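Local coordinates for nitrogenase iron-molybdenum cofactor biosynthesis protein NifB (Methanothermobacter thermautotrophicus, PDB 7JMA) that probably carries out the radical SAM-dependent carbide insertion that couples two [4Fe-4S] clusters into the [8Fe-9S-C] precursor of the nitrogenase iron-molybdenum cofactor, at residues D111-L123 / L130-V142. Sequence-based numbering, arbitrary orientation.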
ATOM      1  N   ASP A 111       3.353  21.927  -6.906  1.00 75.23           N
ATOM      2  CA  ASP A 111       4.550  21.420  -7.562  1.00 85.74           C
ATOM      3  C   ASP A 111       4.999  20.059  -7.042  1.00 80.52           C
ATOM      4  O   ASP A 111       5.730  19.357  -7.748  1.00 81.68           O
ATOM      5  CB  ASP A 111       5.685  22.432  -7.391  1.00101.24           C
ATOM      6  CG  ASP A 111       5.793  22.947  -5.962  1.00106.99           C
ATOM      7  OD1 ASP A 111       6.930  23.086  -5.460  1.00111.57           O
ATOM      8  OD2 ASP A 111       4.742  23.201  -5.335  1.00103.10           O
ATOM      9  N   LEU A 112       4.582  19.665  -5.840  1.00 70.70           N
ATOM     10  CA  LEU A 112       5.141  18.487  -5.190  1.00 61.17           C
ATOM     11  C   LEU A 112       4.435  17.209  -5.634  1.00 55.74           C
ATOM     12  O   LEU A 112       3.226  17.201  -5.887  1.00 55.03           O
ATOM     13  CB  LEU A 112       5.063  18.619  -3.665  1.00 59.94           C
ATOM     14  CG  LEU A 112       5.791  19.810  -3.035  1.00 65.68           C
ATOM     15  CD1 LEU A 112       5.441  19.950  -1.556  1.00 62.82           C
ATOM     16  CD2 LEU A 112       7.296  19.696  -3.234  1.00 71.10           C
ATOM     17  N   LEU A 113       5.210  16.129  -5.733  1.00 49.94           N
ATOM     18  CA  LEU A 113       4.630  14.819  -5.973  1.00 46.51           C
ATOM     19  C   LEU A 113       3.857  14.395  -4.735  1.00 47.81           C
ATOM     20  O   LEU A 113       4.321  14.574  -3.612  1.00 48.53           O
ATOM     21  CB  LEU A 113       5.709  13.774  -6.266  1.00 49.55           C
ATOM     22  CG  LEU A 113       6.881  14.026  -7.226  1.00 65.78           C
ATOM     23  CD1 LEU A 113       7.419  12.701  -7.793  1.00 76.39           C
ATOM     24  CD2 LEU A 113       6.521  14.986  -8.353  1.00 74.86           C
ATOM     25  N   LYS A 114       2.681  13.825  -4.940  1.00 40.00           N
ATOM     26  CA  LYS A 114       1.848  13.373  -3.833  1.00 36.81           C
ATOM     27  C   LYS A 114       1.688  11.865  -3.913  1.00 36.90           C
ATOM     28  O   LYS A 114       1.402  11.326  -4.984  1.00 38.70           O
ATOM     29  CB  LYS A 114       0.492  14.079  -3.859  1.00 44.70           C
ATOM     30  CG  LYS A 114       0.591  15.555  -3.460  1.00 56.36           C
ATOM     31  CD  LYS A 114      -0.546  16.370  -4.030  1.00 64.84           C
ATOM     32  CE  LYS A 114      -0.208  17.855  -4.090  1.00 74.88           C
ATOM     33  NZ  LYS A 114       1.113  18.120  -4.721  1.00 82.90           N
ATOM     34  N   CYS A 115       1.902  11.175  -2.788  1.00 32.90           N
ATOM     35  CA  CYS A 115       1.818   9.724  -2.811  1.00 31.33           C
ATOM     36  C   CYS A 115       1.123   9.222  -1.557  1.00 33.69           C
ATOM     37  O   CYS A 115       0.968   9.942  -0.571  1.00 29.29           O
ATOM     38  CB  CYS A 115       3.195   9.076  -2.943  1.00 36.85           C
ATOM     39  SG  CYS A 115       4.284   9.412  -1.574  1.00 44.27           S
ATOM     40  N   MET A 116       0.708   7.963  -1.608  1.00 27.91           N
ATOM     41  CA  MET A 116       0.154   7.349  -0.420  1.00 26.40           C
ATOM     42  C   MET A 116       0.297   5.840  -0.538  1.00 26.07           C
ATOM     43  O   MET A 116       0.462   5.291  -1.628  1.00 27.86           O
ATOM     44  CB  MET A 116      -1.305   7.760  -0.216  1.00 38.77           C
ATOM     45  CG  MET A 116      -2.276   7.224  -1.214  1.00 40.95           C
ATOM     46  SD  MET A 116      -3.940   7.261  -0.477  1.00 41.30           S
ATOM     47  CE  MET A 116      -4.228   9.021  -0.413  1.00 48.40           C
ATOM     48  N   SER A 117       0.244   5.181   0.610  1.00 26.45           N
ATOM     49  CA  SER A 117       0.273   3.731   0.658  1.00 32.89           C
ATOM     50  C   SER A 117      -1.034   3.263   1.264  1.00 31.27           C
ATOM     51  O   SER A 117      -1.616   3.950   2.108  1.00 28.25           O
ATOM     52  CB  SER A 117       1.468   3.199   1.473  1.00 39.84           C
ATOM     53  OG  SER A 117       2.691   3.737   0.995  1.00 44.61           O
ATOM     54  N   THR A 118      -1.499   2.098   0.809  1.00 25.28           N
ATOM     55  CA  THR A 118      -2.760   1.567   1.306  1.00 27.66           C
ATOM     56  C   THR A 118      -2.762   0.051   1.133  1.00 26.69           C
ATOM     57  O   THR A 118      -2.044  -0.490   0.288  1.00 27.46           O
ATOM     58  CB  THR A 118      -3.936   2.208   0.562  1.00 27.43           C
ATOM     59  OG1 THR A 118      -5.157   1.621   1.003  1.00 27.82           O
ATOM     60  CG2 THR A 118      -3.808   1.948  -0.958  1.00 26.68           C
ATOM     61  N   ASN A 119      -3.578  -0.635   1.949  1.00 22.46           N
ATOM     62  CA  ASN A 119      -3.849  -2.030   1.632  1.00 22.69           C
ATOM     63  C   ASN A 119      -4.795  -2.183   0.429  1.00 27.98           C
ATOM     64  O   ASN A 119      -4.990  -3.306  -0.051  1.00 24.78           O
ATOM     65  CB  ASN A 119      -4.387  -2.745   2.878  1.00 27.21           C
ATOM     66  CG  ASN A 119      -5.626  -2.086   3.444  1.00 29.18           C
ATOM     67  OD1 ASN A 119      -6.571  -1.806   2.706  1.00 25.38           O
ATOM     68  ND2 ASN A 119      -5.665  -1.906   4.784  1.00 28.84           N
ATOM     69  N   GLY A 120      -5.393  -1.095  -0.058  1.00 25.89           N
ATOM     70  CA  GLY A 120      -6.272  -1.167  -1.214  1.00 26.61           C
ATOM     71  C   GLY A 120      -7.724  -1.525  -0.953  1.00 25.11           C
ATOM     72  O   GLY A 120      -8.531  -1.502  -1.894  1.00 26.06           O
ATOM     73  N   LEU A 121      -8.106  -1.844   0.293  1.00 22.64           N
ATOM     74  CA  LEU A 121      -9.479  -2.277   0.526  1.00 23.60           C
ATOM     75  C   LEU A 121     -10.492  -1.237   0.056  1.00 25.05           C
ATOM     76  O   LEU A 121     -11.525  -1.587  -0.526  1.00 27.83           O
ATOM     77  CB  LEU A 121      -9.696  -2.574   2.017  1.00 23.22           C
ATOM     78  CG  LEU A 121     -11.099  -3.080   2.348  1.00 25.33           C
ATOM     79  CD1 LEU A 121     -11.427  -4.439   1.720  1.00 29.01           C
ATOM     80  CD2 LEU A 121     -11.233  -3.178   3.889  1.00 26.32           C
ATOM     81  N   LEU A 122     -10.214   0.044   0.290  1.00 23.79           N
ATOM     82  CA  LEU A 122     -11.145   1.118  -0.054  1.00 25.27           C
ATOM     83  C   LEU A 122     -10.854   1.738  -1.410  1.00 26.66           C
ATOM     84  O   LEU A 122     -11.464   2.763  -1.752  1.00 28.54           O
ATOM     85  CB  LEU A 122     -11.107   2.216   1.012  1.00 26.09           C
ATOM     86  CG  LEU A 122     -11.699   1.733   2.330  1.00 27.54           C
ATOM     87  CD1 LEU A 122     -11.391   2.720   3.446  1.00 28.86           C
ATOM     88  CD2 LEU A 122     -13.199   1.551   2.149  1.00 35.75           C
ATOM     89  N   LEU A 123      -9.928   1.165  -2.175  1.00 26.09           N
ATOM     90  CA  LEU A 123      -9.570   1.769  -3.462  1.00 31.51           C
ATOM     91  C   LEU A 123     -10.724   1.847  -4.445  1.00 36.86           C
ATOM     92  O   LEU A 123     -10.862   2.892  -5.104  1.00 33.76           O
ATOM     93  CB  LEU A 123      -8.406   1.016  -4.110  1.00 30.26           C
ATOM     94  CG  LEU A 123      -7.040   1.529  -3.676  1.00 33.96           C
ATOM     95  CD1 LEU A 123      -5.946   0.697  -4.334  1.00 28.64           C
ATOM     96  CD2 LEU A 123      -6.897   3.016  -4.027  1.00 31.94           C
ATOM     97  N   LEU A 130      -9.062  10.127  -5.244  1.00 36.44           N
ATOM     98  CA  LEU A 130      -7.604  10.219  -5.243  1.00 33.21           C
ATOM     99  C   LEU A 130      -7.106  10.947  -6.473  1.00 35.96           C
ATOM    100  O   LEU A 130      -6.256  11.839  -6.379  1.00 35.78           O
ATOM    101  CB  LEU A 130      -6.993   8.819  -5.188  1.00 29.25           C
ATOM    102  CG  LEU A 130      -7.224   8.112  -3.864  1.00 31.98           C
ATOM    103  CD1 LEU A 130      -6.423   6.829  -3.853  1.00 35.98           C
ATOM    104  CD2 LEU A 130      -6.813   9.053  -2.754  1.00 35.72           C
ATOM    105  N   ALA A 131      -7.626  10.563  -7.642  1.00 35.61           N
ATOM    106  CA  ALA A 131      -7.245  11.217  -8.888  1.00 40.41           C
ATOM    107  C   ALA A 131      -7.575  12.701  -8.858  1.00 41.00           C
ATOM    108  O   ALA A 131      -6.755  13.534  -9.256  1.00 39.40           O
ATOM    109  CB  ALA A 131      -7.951  10.538 -10.060  1.00 40.87           C
ATOM    110  N   GLU A 132      -8.773  13.050  -8.383  1.00 39.40           N
ATOM    111  CA  GLU A 132      -9.180  14.450  -8.350  1.00 43.08           C
ATOM    112  C   GLU A 132      -8.311  15.279  -7.412  1.00 45.14           C
ATOM    113  O   GLU A 132      -8.185  16.494  -7.603  1.00 44.23           O
ATOM    114  CB  GLU A 132     -10.651  14.556  -7.942  1.00 44.42           C
ATOM    115  CG  GLU A 132     -11.611  13.788  -8.839  1.00 64.94           C
ATOM    116  CD  GLU A 132     -13.071  14.082  -8.532  1.00 86.61           C
ATOM    117  OE1 GLU A 132     -13.346  15.109  -7.874  1.00 94.34           O
ATOM    118  OE2 GLU A 132     -13.943  13.285  -8.942  1.00 91.04           O
ATOM    119  N   LEU A 133      -7.719  14.657  -6.389  1.00 36.93           N
ATOM    120  CA  LEU A 133      -6.900  15.378  -5.423  1.00 38.55           C
ATOM    121  C   LEU A 133      -5.430  15.461  -5.814  1.00 44.13           C
ATOM    122  O   LEU A 133      -4.634  16.015  -5.046  1.00 52.62           O
ATOM    123  CB  LEU A 133      -7.017  14.724  -4.048  1.00 37.22           C
ATOM    124  CG  LEU A 133      -8.424  14.791  -3.465  1.00 46.37           C
ATOM    125  CD1 LEU A 133      -8.505  14.007  -2.168  1.00 44.69           C
ATOM    126  CD2 LEU A 133      -8.823  16.230  -3.257  1.00 52.21           C
ATOM    127  N   GLY A 134      -5.046  14.915  -6.961  1.00 41.60           N
ATOM    128  CA  GLY A 134      -3.687  15.089  -7.431  1.00 46.41           C
ATOM    129  C   GLY A 134      -2.696  14.070  -6.928  1.00 40.87           C
ATOM    130  O   GLY A 134      -1.484  14.303  -7.024  1.00 39.46           O
ATOM    131  N   ILE A 135      -3.170  12.952  -6.371  1.00 32.01           N
ATOM    132  CA  ILE A 135      -2.269  11.868  -6.017  1.00 28.87           C
ATOM    133  C   ILE A 135      -1.595  11.352  -7.277  1.00 34.03           C
ATOM    134  O   ILE A 135      -2.258  11.077  -8.287  1.00 34.79           O
ATOM    135  CB  ILE A 135      -3.029  10.747  -5.300  1.00 30.04           C
ATOM    136  CG1 ILE A 135      -3.648  11.280  -4.006  1.00 39.15           C
ATOM    137  CG2 ILE A 135      -2.049   9.629  -4.919  1.00 30.87           C
ATOM    138  CD1 ILE A 135      -2.643  11.845  -3.100  1.00 39.77           C
ATOM    139  N   ASN A 136      -0.269  11.241  -7.232  1.00 29.32           N
ATOM    140  CA  ASN A 136       0.494  10.803  -8.398  1.00 29.31           C
ATOM    141  C   ASN A 136       0.888   9.339  -8.338  1.00 30.62           C
ATOM    142  O   ASN A 136       0.988   8.690  -9.381  1.00 29.04           O
ATOM    143  CB  ASN A 136       1.772  11.629  -8.530  1.00 31.56           C
ATOM    144  CG  ASN A 136       1.501  13.091  -8.577  1.00 37.38           C
ATOM    145  OD1 ASN A 136       1.850  13.817  -7.657  1.00 39.85           O
ATOM    146  ND2 ASN A 136       0.889  13.551  -9.676  1.00 39.84           N
ATOM    147  N   THR A 137       1.141   8.818  -7.141  1.00 28.31           N
ATOM    148  CA  THR A 137       1.620   7.457  -6.958  1.00 26.45           C
ATOM    149  C   THR A 137       0.935   6.849  -5.748  1.00 25.99           C
ATOM    150  O   THR A 137       0.771   7.516  -4.729  1.00 29.51           O
ATOM    151  CB  THR A 137       3.142   7.443  -6.751  1.00 31.82           C
ATOM    152  OG1 THR A 137       3.782   8.126  -7.840  1.00 34.93           O
ATOM    153  CG2 THR A 137       3.668   6.003  -6.655  1.00 35.09           C
ATOM    154  N   VAL A 138       0.517   5.590  -5.870  1.00 25.45           N
ATOM    155  CA  VAL A 138      -0.049   4.851  -4.754  1.00 25.55           C
ATOM    156  C   VAL A 138       0.688   3.527  -4.653  1.00 27.97           C
ATOM    157  O   VAL A 138       0.900   2.853  -5.672  1.00 26.86           O
ATOM    158  CB  VAL A 138      -1.559   4.609  -4.917  1.00 24.91           C
ATOM    159  CG1 VAL A 138      -2.074   3.694  -3.777  1.00 26.32           C
ATOM    160  CG2 VAL A 138      -2.327   5.918  -4.951  1.00 25.11           C
ATOM    161  N   THR A 139       1.086   3.178  -3.438  1.00 27.77           N
ATOM    162  CA  THR A 139       1.697   1.894  -3.140  1.00 26.39           C
ATOM    163  C   THR A 139       0.634   1.017  -2.489  1.00 27.40           C
ATOM    164  O   THR A 139       0.051   1.403  -1.472  1.00 28.47           O
ATOM    165  CB  THR A 139       2.912   2.070  -2.236  1.00 32.58           C
ATOM    166  OG1 THR A 139       3.864   2.918  -2.886  1.00 35.33           O
ATOM    167  CG2 THR A 139       3.561   0.731  -1.938  1.00 38.15           C
ATOM    168  N   VAL A 140       0.365  -0.138  -3.092  1.00 24.15           N
ATOM    169  CA  VAL A 140      -0.660  -1.074  -2.625  1.00 26.22           C
ATOM    170  C   VAL A 140       0.048  -2.321  -2.116  1.00 24.19           C
ATOM    171  O   VAL A 140       0.920  -2.862  -2.801  1.00 27.59           O
ATOM    172  CB  VAL A 140      -1.644  -1.433  -3.754  1.00 27.36           C
ATOM    173  CG1 VAL A 140      -2.746  -2.358  -3.201  1.00 28.52           C
ATOM    174  CG2 VAL A 140      -2.259  -0.170  -4.382  1.00 26.83           C
ATOM    175  N   THR A 141      -0.293  -2.774  -0.905  1.00 25.05           N
ATOM    176  CA  THR A 141       0.362  -3.945  -0.349  1.00 24.94           C
ATOM    177  C   THR A 141      -0.464  -5.169  -0.718  1.00 29.85           C
ATOM    178  O   THR A 141      -1.615  -5.306  -0.281  1.00 29.54           O
ATOM    179  CB  THR A 141       0.525  -3.796   1.160  1.00 32.62           C
ATOM    180  OG1 THR A 141       1.420  -2.698   1.399  1.00 33.73           O
ATOM    181  CG2 THR A 141       1.137  -5.068   1.756  1.00 32.81           C
ATOM    182  N   VAL A 142       0.119  -6.042  -1.533  1.00 29.03           N
ATOM    183  CA  VAL A 142      -0.546  -7.237  -2.034  1.00 27.80           C
ATOM    184  C   VAL A 142       0.323  -8.416  -1.641  1.00 27.02           C
ATOM    185  O   VAL A 142       1.420  -8.595  -2.185  1.00 31.20           O
ATOM    186  CB  VAL A 142      -0.747  -7.222  -3.556  1.00 27.92           C
ATOM    187  CG1 VAL A 142      -1.457  -8.518  -3.960  1.00 27.34           C
ATOM    188  CG2 VAL A 142      -1.536  -5.995  -4.028  1.00 28.40           C
TER
HETATM  189  O   HOH W   1       3.554   5.655  -2.849  1.00 42.39           O
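Met-116 and Leu-130 meet on the helix-covered face of two parallel strands, 113-118 and 137-141. With CG turned between its backbone N and carbonyl carbon (chi1 69°) and the chain bent again at SD, Met-116 lays its CG alongside Val-138 CG2 and swings its methyl against Leu-130; CE to Leu-130 CD2 is a tight 3.5 Å. A long, flexible thioether suits this hollow, walled by Val-138, Leu-130 and Ile-135. Further along, Thr-118 CG2 fits against Val-138 CG1 at 3.7 Å, while Leu-123 forks over the same face: its CD1 meets Val-140 CG2 tip to tip, and its CD2 rests on CD1 of Leu-130, the two side chains crossing at about a right angle. Beta-branched valines suit an extended strand.

The backbone ladder alternates, from Met-116 N on Thr-137 O to Thr-141 N on Thr-118 O. At its start Asn-136 acts as a clamp: its own N gives to Lys-114 O, and its OD1 takes Lys-114 N on an in-plane lone pair at 2.8 Å, nearly straight at 169°. A leucine in its place would probably leave Lys-114 N without this acceptor. Gly-134, with positive phi, closes the preceding helix in a Schellman motif; a side chain there would jam against the preceding carbonyl O.

On the other face Cys-115, a ligand of a [4Fe-4S] cluster absent here, lies beside Thr-137, and Ser-117 OG packs on Thr-139 CB at 3.6 Å. Helix 123-132 makes the beta-alpha-beta crossover of this TIM-barrel-like radical SAM fold; helix 96-108 adds Phe-102 against Met-116 and Ile-135, and strands 83-86 and 190-197 flank the pair.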